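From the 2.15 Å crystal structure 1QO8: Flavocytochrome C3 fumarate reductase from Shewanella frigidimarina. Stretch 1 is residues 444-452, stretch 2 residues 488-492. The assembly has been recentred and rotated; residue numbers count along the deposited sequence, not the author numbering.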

# COMPACT_ATOMS: atom_id res chain seq x y z
N GLN A 444 -45.12 -2.55 -15.42
CA GLN A 444 -44.62 -3.91 -15.22
C GLN A 444 -43.09 -3.93 -15.04
O GLN A 444 -42.60 -4.63 -14.17
N LEU A 445 -42.28 -3.26 -15.85
CA LEU A 445 -40.83 -3.25 -15.72
C LEU A 445 -40.50 -2.77 -14.29
O LEU A 445 -39.65 -3.28 -13.61
N ALA A 446 -41.18 -1.69 -13.84
CA ALA A 446 -40.90 -1.10 -12.53
C ALA A 446 -41.18 -2.10 -11.41
O ALA A 446 -40.41 -2.18 -10.45
N LYS A 447 -42.26 -2.90 -11.57
CA LYS A 447 -42.61 -3.86 -10.54
C LYS A 447 -41.62 -5.01 -10.55
O LYS A 447 -41.10 -5.30 -9.48
N SER A 448 -41.26 -5.54 -11.71
CA SER A 448 -40.17 -6.52 -11.75
C SER A 448 -38.87 -6.07 -11.11
O SER A 448 -38.19 -6.87 -10.46
N THR A 449 -38.43 -4.84 -11.31
CA THR A 449 -37.12 -4.40 -10.78
C THR A 449 -37.19 -3.75 -9.45
O THR A 449 -36.22 -3.13 -8.98
N GLY A 450 -38.35 -3.69 -8.79
CA GLY A 450 -38.48 -2.87 -7.58
C GLY A 450 -38.27 -1.38 -7.75
O GLY A 450 -37.95 -0.67 -6.75
N MET A 451 -38.49 -0.74 -8.90
CA MET A 451 -38.50 0.73 -8.92
C MET A 451 -39.86 1.24 -8.45
O MET A 451 -40.86 0.48 -8.51
N LYS A 452 -39.95 2.49 -8.06
CA LYS A 452 -41.27 3.13 -7.80
C LYS A 452 -42.00 3.31 -9.13
O LYS A 452 -41.44 3.94 -10.03
N PRO A 488 -41.23 -4.31 -25.73
CA PRO A 488 -41.19 -4.54 -24.32
C PRO A 488 -40.21 -3.46 -23.80
O PRO A 488 -39.42 -2.94 -24.58
N TYR A 489 -40.19 -3.18 -22.52
CA TYR A 489 -39.20 -2.34 -21.89
C TYR A 489 -38.23 -3.21 -21.06
O TYR A 489 -38.66 -4.23 -20.56
N TYR A 490 -36.96 -2.82 -21.03
CA TYR A 490 -35.91 -3.69 -20.51
C TYR A 490 -35.08 -2.98 -19.44
O TYR A 490 -34.95 -1.76 -19.55
N ALA A 491 -34.48 -3.79 -18.55
CA ALA A 491 -33.46 -3.22 -17.65
C ALA A 491 -32.35 -4.23 -17.29
O ALA A 491 -32.64 -5.42 -17.10
N VAL A 492 -31.13 -3.70 -17.07
CA VAL A 492 -30.06 -4.51 -16.58
C VAL A 492 -29.50 -3.87 -15.27
O VAL A 492 -29.28 -2.64 -15.28

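What fills the centre of the contact? Leu445, on the helix, points toward the strand and has more of its surface covered by the other stretch than any other residue here. Its chi1 of -148° and chi2 of -146° both lie between the usual wells. CD1 lies 4.0 Å from CB of Tyr489 and also 4.3 Å from CB of Ala491, which CD2 approaches to 4.0 Å; both methyls therefore meet the alanine, and only CD1 also reaches Tyr489 CB. The leucine also rests on backbone: its CG is 3.7 Å from O of Tyr489, and its CD1 is 3.7 Å from O of Tyr490.

How does the strand present itself to the helix? Its side chains alternate. Tyr489 and Ala491 point toward the helix, whereas Tyr490 and Val492 point away. Tyr489 offers mainly its CB, since its chi1 is m (-56°) and the end of the side chain leads away. Ala491 has a single methyl, and Leu445, Thr449 and Met451 all come within 4.5 Å of it.

What else gathers around Ala491? Beyond the helix, Thr449 and Met451 both point toward the strand and close over this methyl more loosely. Thr449 CG2 comes within 4.2 Å of Ala491 CB, and Met451 CE within 4.4 Å of the same CB. Met451 extends through chi1 m and chi2 t before chi3 turns to -132°.

Where does polarity enter? No hydrogen bond crosses between the stretches; the contact is one of apolar packing. Thr449, with chi1 p, sends CG2 to Ala491 while its OG1 sits back against the helix end, 2.8 Å from O of Leu445 and 3.2 Å from O of Ala446. Farther out, Gln444 and Lys447 are exposed and out of reach of the strand; NE2 of Gln444 is hydrogen-bonded elsewhere in the structure.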

# COMPACT_ATOMS: atom_id res chain seq x y z
CB GLN A 444 -45.07 -4.87 -16.30
CG GLN A 444 -46.59 -5.12 -16.36
CD GLN A 444 -47.00 -5.71 -17.70
OE1 GLN A 444 -47.40 -6.88 -17.82
NE2 GLN A 444 -46.83 -4.98 -18.80
CB LEU A 445 -40.19 -2.24 -16.68
CG LEU A 445 -38.79 -2.50 -17.26
CD1 LEU A 445 -37.96 -1.26 -17.48
CD2 LEU A 445 -38.00 -3.67 -16.67
CB ALA A 446 -41.71 0.17 -12.35
CB LYS A 447 -44.04 -4.39 -10.66
CG LYS A 447 -44.98 -3.35 -10.01
CD LYS A 447 -46.23 -3.17 -10.85
CE LYS A 447 -47.50 -3.16 -10.00
NZ LYS A 447 -48.56 -2.34 -10.69
CB SER A 448 -39.92 -6.89 -13.22
OG SER A 448 -41.22 -7.29 -13.68
CB THR A 449 -36.57 -3.38 -11.82
OG1 THR A 449 -37.55 -2.35 -11.93
CG2 THR A 449 -36.41 -4.10 -13.15
CB MET A 451 -38.17 1.22 -10.34
CG MET A 451 -36.75 0.84 -10.79
SD MET A 451 -36.48 1.40 -12.48
CE MET A 451 -35.77 0.06 -13.36
CB LYS A 452 -41.08 4.48 -7.13
CG LYS A 452 -40.33 4.41 -5.79
CD LYS A 452 -40.61 5.66 -4.98
CE LYS A 452 -39.73 5.88 -3.76
NZ LYS A 452 -39.63 7.28 -3.26
CB PRO A 488 -40.71 -5.92 -23.96
CG PRO A 488 -40.58 -6.66 -25.23
CD PRO A 488 -40.84 -5.63 -26.28
CB TYR A 489 -39.84 -1.27 -21.00
CG TYR A 489 -40.85 -0.43 -21.81
CD1 TYR A 489 -42.15 -0.86 -21.94
CD2 TYR A 489 -40.45 0.70 -22.45
CE1 TYR A 489 -43.04 -0.09 -22.72
CE2 TYR A 489 -41.32 1.49 -23.18
CZ TYR A 489 -42.63 1.07 -23.31
OH TYR A 489 -43.48 1.84 -24.08
CB TYR A 490 -34.92 -4.00 -21.64
CG TYR A 490 -35.54 -4.90 -22.70
CD1 TYR A 490 -35.57 -6.28 -22.61
CD2 TYR A 490 -36.15 -4.27 -23.80
CE1 TYR A 490 -36.18 -7.03 -23.62
CE2 TYR A 490 -36.73 -5.00 -24.82
CZ TYR A 490 -36.72 -6.38 -24.71
OH TYR A 490 -37.32 -7.09 -25.72
CB ALA A 491 -34.10 -2.78 -16.35
CB VAL A 492 -28.71 -4.51 -17.27
CG1 VAL A 492 -28.04 -5.89 -17.15
CG2 VAL A 492 -28.63 -3.78 -18.56